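Local atomic coordinates of cobalamin (Vitamin B12) biosynthesis CbiX protein (Marinobacter aquaeolei, PDB entry 3LYH), a protein that probably acts as a metal-binding lyase of the CbiX family, in the chelatase clan, with a putative role in cobalamin biosynthesis. Residues His6-Leu11 against Gln64-Pro69. Residues are numbered along the deposited sequence; the frame is centred on the assembly and turned at random.
Sequences HQIILL and QFTVVP
Two hydrogen bonds grip the hydroxyl OG1 of Thr66, one shared with NE2 of His6 and one with Ser124 OG of the second subunit. The first is very short, NE2 of His6 lying 2.5 Å from OG1 of Thr66, and OG1 sits at the ring edge, near its plane. With CG anti to the backbone N (chi1 -162°), the imidazole of His6 swings across to the neighbouring strand and lies over its backbone, one ring face set over Gln64 O and Phe65 N; Gln64 CB approaches ND1 of His6 at 3.5 Å. Thr66 meets it with OG1 beside its own backbone N (chi1 -62°). Alongside this side-chain bond the strands run parallel, and five backbone bonds join them: Gln7 N, Ile9 N and Leu11 N donate to the carbonyl oxygens of Gln64, Thr66 and Val68, while Gln7 O and Ile9 O accept from Thr66 N and Val68 N. The shortest, from Val68 N to Ile9 O, is 2.8 Å and nearly along the C=O axis. Leu11 N instead reaches Val68 O from above the carbonyl plane.

On the His6 face, Leu10 CD2 rests 3.9 Å from Val68 CB, the two side chains pointing the same way, and Ile8 CD1 bends toward Thr66 CB. Leu121 and Val117 of the second subunit pack on Ile8 and Leu10. On the other face, the CD2-CE2 side of the Phe65 ring meets Gln7 CB and CG obliquely; Ile9 CD1 also touches CD2 of Phe65, at 3.7 Å. The Leu11 and Val67 side chains cross obliquely, CB of Leu11 3.8 Å from CG1 of Val67. Helix 50-59 packs here against Gln7, Ile9 and Phe65. Strands 6-12 and 64-69 are the inner pair of a four-stranded parallel sheet, with 38-42 beyond 6-12 and 96-99 beyond 64-69 (order 2-1-3-4), in the alpha/beta fold of this chelatase-clan protein.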
loop_
_atom_site.group_PDB
_atom_site.type_symbol
_atom_site.label_atom_id
_atom_site.label_comp_id
_atom_site.label_asym_id
_atom_site.label_seq_id
_atom_site.Cartn_x
_atom_site.Cartn_y
_atom_site.Cartn_z
ATOM N N HIS B 6 21.380 13.558 -0.937
ATOM C CA HIS B 6 20.204 13.294 -1.744
ATOM C C HIS B 6 19.003 13.066 -0.838
ATOM O O HIS B 6 18.978 12.139 0.009
ATOM C CB HIS B 6 20.453 12.082 -2.607
ATOM C CG HIS B 6 19.511 11.967 -3.751
ATOM N ND1 HIS B 6 19.833 12.415 -5.016
ATOM C CD2 HIS B 6 18.248 11.489 -3.823
ATOM C CE1 HIS B 6 18.803 12.203 -5.819
ATOM N NE2 HIS B 6 17.841 11.626 -5.121
ATOM N N GLN B 7 18.005 13.927 -0.994
ATOM C CA GLN B 7 16.828 13.880 -0.115
ATOM C C GLN B 7 15.843 12.904 -0.683
ATOM O O GLN B 7 15.499 13.004 -1.846
ATOM C CB GLN B 7 16.159 15.252 -0.035
ATOM C CG GLN B 7 14.860 15.292 0.795
ATOM C CD GLN B 7 15.061 15.243 2.319
ATOM O OE1 GLN B 7 14.258 14.617 3.053
ATOM N NE2 GLN B 7 16.084 15.931 2.802
ATOM N N ILE B 8 15.379 11.972 0.137
ATOM C CA ILE B 8 14.259 11.114 -0.211
ATOM C C ILE B 8 12.990 11.735 0.377
ATOM O O ILE B 8 12.940 12.114 1.539
ATOM C CB ILE B 8 14.439 9.703 0.376
ATOM C CG1 ILE B 8 15.579 8.960 -0.332
ATOM C CG2 ILE B 8 13.122 8.898 0.321
ATOM C CD1 ILE B 8 15.157 8.406 -1.737
ATOM N N ILE B 9 11.966 11.843 -0.459
ATOM C CA ILE B 9 10.628 12.236 -0.046
ATOM C C ILE B 9 9.718 11.046 -0.285
ATOM O O ILE B 9 9.524 10.634 -1.446
ATOM C CB ILE B 9 10.106 13.471 -0.809
ATOM C CG1 ILE B 9 11.068 14.616 -0.594
ATOM C CG2 ILE B 9 8.719 13.886 -0.261
ATOM C CD1 ILE B 9 10.741 15.914 -1.363
ATOM N N LEU B 10 9.164 10.507 0.793
ATOM C CA LEU B 10 8.139 9.447 0.725
ATOM C C LEU B 10 6.830 10.146 0.563
ATOM O O LEU B 10 6.446 10.905 1.447
ATOM C CB LEU B 10 8.128 8.547 1.948
ATOM C CG LEU B 10 9.428 7.837 2.273
ATOM C CD1 LEU B 10 9.349 6.952 3.525
ATOM C CD2 LEU B 10 9.959 7.072 1.116
ATOM N N LEU B 11 6.150 9.927 -0.563
ATOM C CA LEU B 11 4.960 10.712 -0.911
ATOM C C LEU B 11 3.696 9.909 -0.750
ATOM O O LEU B 11 3.518 8.915 -1.425
ATOM C CB LEU B 11 5.025 11.289 -2.323
ATOM C CG LEU B 11 3.908 12.278 -2.694
ATOM C CD1 LEU B 11 4.018 13.501 -1.867
ATOM C CD2 LEU B 11 3.980 12.621 -4.205
ATOM N N GLN B 64 19.099 17.948 -4.656
ATOM C CA GLN B 64 18.764 16.727 -5.420
ATOM C C GLN B 64 17.787 15.915 -4.568
ATOM O O GLN B 64 18.031 15.673 -3.372
ATOM C CB GLN B 64 20.004 15.871 -5.701
ATOM C CG GLN B 64 21.068 16.539 -6.598
ATOM C CD GLN B 64 20.665 16.628 -8.052
ATOM O OE1 GLN B 64 19.847 15.835 -8.536
ATOM N NE2 GLN B 64 21.252 17.596 -8.769
ATOM N N PHE B 65 16.668 15.534 -5.185
ATOM C CA PHE B 65 15.583 14.841 -4.510
ATOM C C PHE B 65 15.164 13.635 -5.320
ATOM O O PHE B 65 15.299 13.642 -6.540
ATOM C CB PHE B 65 14.357 15.769 -4.363
ATOM C CG PHE B 65 14.623 16.984 -3.528
ATOM C CD1 PHE B 65 15.297 18.079 -4.074
ATOM C CD2 PHE B 65 14.130 17.094 -2.231
ATOM C CE1 PHE B 65 15.567 19.221 -3.286
ATOM C CE2 PHE B 65 14.366 18.208 -1.450
ATOM C CZ PHE B 65 15.079 19.299 -1.979
ATOM N N THR B 66 14.630 12.634 -4.633
ATOM C CA THR B 66 13.913 11.526 -5.263
ATOM C C THR B 66 12.620 11.350 -4.475
ATOM O O THR B 66 12.655 11.191 -3.264
ATOM C CB THR B 66 14.717 10.221 -5.304
ATOM O OG1 THR B 66 15.908 10.451 -6.091
ATOM C CG2 THR B 66 13.907 9.054 -5.905
ATOM N N VAL B 67 11.512 11.462 -5.195
ATOM C CA VAL B 67 10.157 11.166 -4.682
ATOM C C VAL B 67 9.858 9.714 -4.888
ATOM O O VAL B 67 9.889 9.220 -6.032
ATOM C CB VAL B 67 9.108 12.050 -5.370
ATOM C CG1 VAL B 67 7.695 11.673 -4.940
ATOM C CG2 VAL B 67 9.360 13.552 -5.041
ATOM N N VAL B 68 9.601 9.029 -3.777
ATOM C CA VAL B 68 9.213 7.593 -3.755
ATOM C C VAL B 68 7.710 7.563 -3.360
ATOM O O VAL B 68 7.372 7.787 -2.180
ATOM C CB VAL B 68 10.015 6.768 -2.743
ATOM C CG1 VAL B 68 9.580 5.296 -2.769
ATOM C CG2 VAL B 68 11.525 6.860 -3.013
ATOM N N PRO B 69 6.818 7.299 -4.355
ATOM C CA PRO B 69 5.385 7.255 -4.017
ATOM C C PRO B 69 5.006 6.090 -3.120
ATOM O O PRO B 69 5.270 4.936 -3.444
ATOM C CB PRO B 69 4.693 7.194 -5.373
ATOM C CG PRO B 69 5.685 7.646 -6.355
ATOM C CD PRO B 69 7.005 7.159 -5.796
#